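Local coordinates for protein proteophosphoglycan (PDB 2RE3) that is of unknown function but, as a DUF1285 family member with a fold built from repeated structural motifs, may take part in signal transduction, at residues 101-106 against 110-115. Numbering follows the deposited sequence. Where two conformers were deposited one is given.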
loop_
_atom_site.group_PDB
_atom_site.type_symbol
_atom_site.label_atom_id
_atom_site.label_comp_id
_atom_site.label_asym_id
_atom_site.label_seq_id
_atom_site.Cartn_x
_atom_site.Cartn_y
_atom_site.Cartn_z
ATOM N N VAL A 101 -7.257 -10.926 0.254
ATOM C CA VAL A 101 -8.502 -10.236 -0.039
ATOM C C VAL A 101 -9.615 -11.172 0.378
ATOM O O VAL A 101 -9.525 -12.381 0.173
ATOM C CB VAL A 101 -8.650 -9.838 -1.532
ATOM C CG1 VAL A 101 -8.471 -11.044 -2.449
ATOM C CG2 VAL A 101 -10.009 -9.187 -1.776
ATOM N N GLU A 102 -10.657 -10.577 0.955
ATOM C CA GLU A 102 -11.828 -11.268 1.477
ATOM C C GLU A 102 -13.061 -10.678 0.762
ATOM O O GLU A 102 -13.171 -9.444 0.661
ATOM C CB GLU A 102 -11.894 -11.007 2.991
ATOM C CG GLU A 102 -13.160 -11.480 3.697
ATOM C CD GLU A 102 -13.758 -10.424 4.630
ATOM O OE1 GLU A 102 -13.142 -10.124 5.689
ATOM O OE2 GLU A 102 -14.858 -9.920 4.297
ATOM N N VAL A 103 -13.967 -11.522 0.255
ATOM C CA VAL A 103 -15.213 -11.009 -0.353
ATOM C C VAL A 103 -16.393 -11.201 0.582
ATOM O O VAL A 103 -16.480 -12.198 1.284
ATOM C CB VAL A 103 -15.683 -11.750 -1.619
ATOM C CG1 VAL A 103 -16.080 -10.722 -2.674
ATOM C CG2 VAL A 103 -14.669 -12.740 -2.135
ATOM N N ALA A 104 -17.329 -10.269 0.558
ATOM C CA ALA A 104 -18.607 -10.491 1.216
ATOM C C ALA A 104 -19.645 -10.022 0.245
ATOM O O ALA A 104 -19.370 -9.174 -0.602
ATOM C CB ALA A 104 -18.695 -9.721 2.517
ATOM N N GLY A 105 -20.831 -10.592 0.353
ATOM C CA GLY A 105 -21.911 -10.252 -0.529
ATOM C C GLY A 105 -21.691 -10.705 -1.954
ATOM O O GLY A 105 -20.736 -11.407 -2.271
ATOM N N GLN A 106 -22.566 -10.234 -2.827
ATOM C CA GLN A 106 -22.803 -10.867 -4.102
ATOM C C GLN A 106 -22.900 -9.831 -5.215
ATOM O O GLN A 106 -23.443 -8.747 -5.000
ATOM C CB GLN A 106 -24.118 -11.627 -3.987
ATOM C CG GLN A 106 -24.391 -12.616 -5.102
ATOM C CD GLN A 106 -23.433 -13.810 -5.090
ATOM O OE1 GLN A 106 -22.659 -14.023 -4.137
ATOM N NE2 GLN A 106 -23.494 -14.605 -6.159
ATOM N N GLN A 110 -21.173 -6.534 -3.852
ATOM C CA GLN A 110 -20.031 -7.201 -3.164
ATOM C C GLN A 110 -19.075 -6.197 -2.510
ATOM O O GLN A 110 -18.959 -5.076 -2.957
ATOM C CB GLN A 110 -19.278 -8.167 -4.099
ATOM C CG GLN A 110 -17.951 -7.686 -4.627
ATOM C CD GLN A 110 -17.339 -8.562 -5.750
ATOM O OE1 GLN A 110 -17.475 -9.796 -5.774
ATOM N NE2 GLN A 110 -16.638 -7.905 -6.669
ATOM N N VAL A 111 -18.432 -6.611 -1.426
ATOM C CA VAL A 111 -17.447 -5.793 -0.720
ATOM C C VAL A 111 -16.115 -6.559 -0.602
ATOM O O VAL A 111 -16.060 -7.728 -0.188
ATOM C CB VAL A 111 -17.947 -5.383 0.700
ATOM C CG1 VAL A 111 -16.929 -4.459 1.381
ATOM C CG2 VAL A 111 -19.310 -4.708 0.613
ATOM N N LEU A 112 -15.046 -5.892 -0.982
ATOM C CA LEU A 112 -13.710 -6.491 -0.973
ATOM C C LEU A 112 -12.891 -5.867 0.154
ATOM O O LEU A 112 -12.628 -4.666 0.140
ATOM C CB LEU A 112 -12.998 -6.279 -2.324
ATOM C CG LEU A 112 -13.666 -6.788 -3.606
ATOM C CD1 LEU A 112 -12.848 -6.394 -4.869
ATOM C CD2 LEU A 112 -13.825 -8.272 -3.543
ATOM N N THR A 113 -12.510 -6.685 1.137
ATOM C CA THR A 113 -11.631 -6.251 2.220
ATOM C C THR A 113 -10.222 -6.839 2.051
ATOM O O THR A 113 -10.016 -8.062 2.022
ATOM C CB THR A 113 -12.215 -6.578 3.580
ATOM O OG1 THR A 113 -13.436 -5.861 3.721
ATOM C CG2 THR A 113 -11.257 -6.149 4.701
ATOM N N PHE A 114 -9.258 -5.938 1.927
ATOM C CA PHE A 114 -7.869 -6.311 1.716
ATOM C C PHE A 114 -7.098 -6.238 3.028
ATOM O O PHE A 114 -7.391 -5.395 3.876
ATOM C CB PHE A 114 -7.229 -5.350 0.749
ATOM C CG PHE A 114 -7.707 -5.489 -0.654
ATOM C CD1 PHE A 114 -8.821 -4.820 -1.084
ATOM C CD2 PHE A 114 -7.015 -6.275 -1.556
ATOM C CE1 PHE A 114 -9.245 -4.940 -2.374
ATOM C CE2 PHE A 114 -7.435 -6.381 -2.855
ATOM C CZ PHE A 114 -8.557 -5.718 -3.260
ATOM N N THR A 115 -6.129 -7.126 3.172
ATOM C CA THR A 115 -5.161 -7.093 4.241
ATOM C C THR A 115 -3.784 -6.940 3.599
ATOM O O THR A 115 -3.503 -7.617 2.580
ATOM C CB THR A 115 -5.228 -8.388 5.061
ATOM O OG1 THR A 115 -6.538 -8.478 5.639
ATOM C CG2 THR A 115 -4.161 -8.422 6.173
HETATM O O HOH W 1 -15.467 -7.982 2.622
HETATM O O HOH W 2 -19.309 -11.513 -4.569
#
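Glu102 pairs with Thr113 and Ala104 with Val111 through two backbone hydrogen bonds each, holding 101-104 and 111-115, parts of the two strands of the antiparallel hairpin 96-104/111-116, with their axes 4.6 Å apart at the closest. In the non-hydrogen-bonded pair beside Glu102 and Thr113, Val101 lies alongside the Phe114 ring. Its CG2, anti to the backbone N, is carried over one face of that ring, offset toward the rim and 4.0 Å from the centroid, a CH-pi contact, while CB sits beside CD2 and CE2. Farther along the same face, the Val103 CG1 and Leu112 CD2 methyls pack side by side, their exact closeness uncertain, and CG1 also comes against Gln110 OE1. Leu163 packs on Val101, Leu112 and Phe114, so this face of the hairpin rests against helix 157-164. The other face, with Glu102, Ala104, Val111 and Thr113, is more exposed. There a water links Val111 O and Thr113 OG1, 3.1 Å from the latter; its link to Glu102 OE2 is tentative, since that side chain has two conformers. Near the turn, a second water donates to Gly105 O and to Gln110 OE1, the latter at 2.8 Å; Gln110 NE2 binds Trp177 O and Leu166 O. With both ends of its amide engaged, buried Gln110 ties the hairpin to the chain around Leu166 and Trp177, and water satisfies polar atoms at the turn end of the otherwise apolar side.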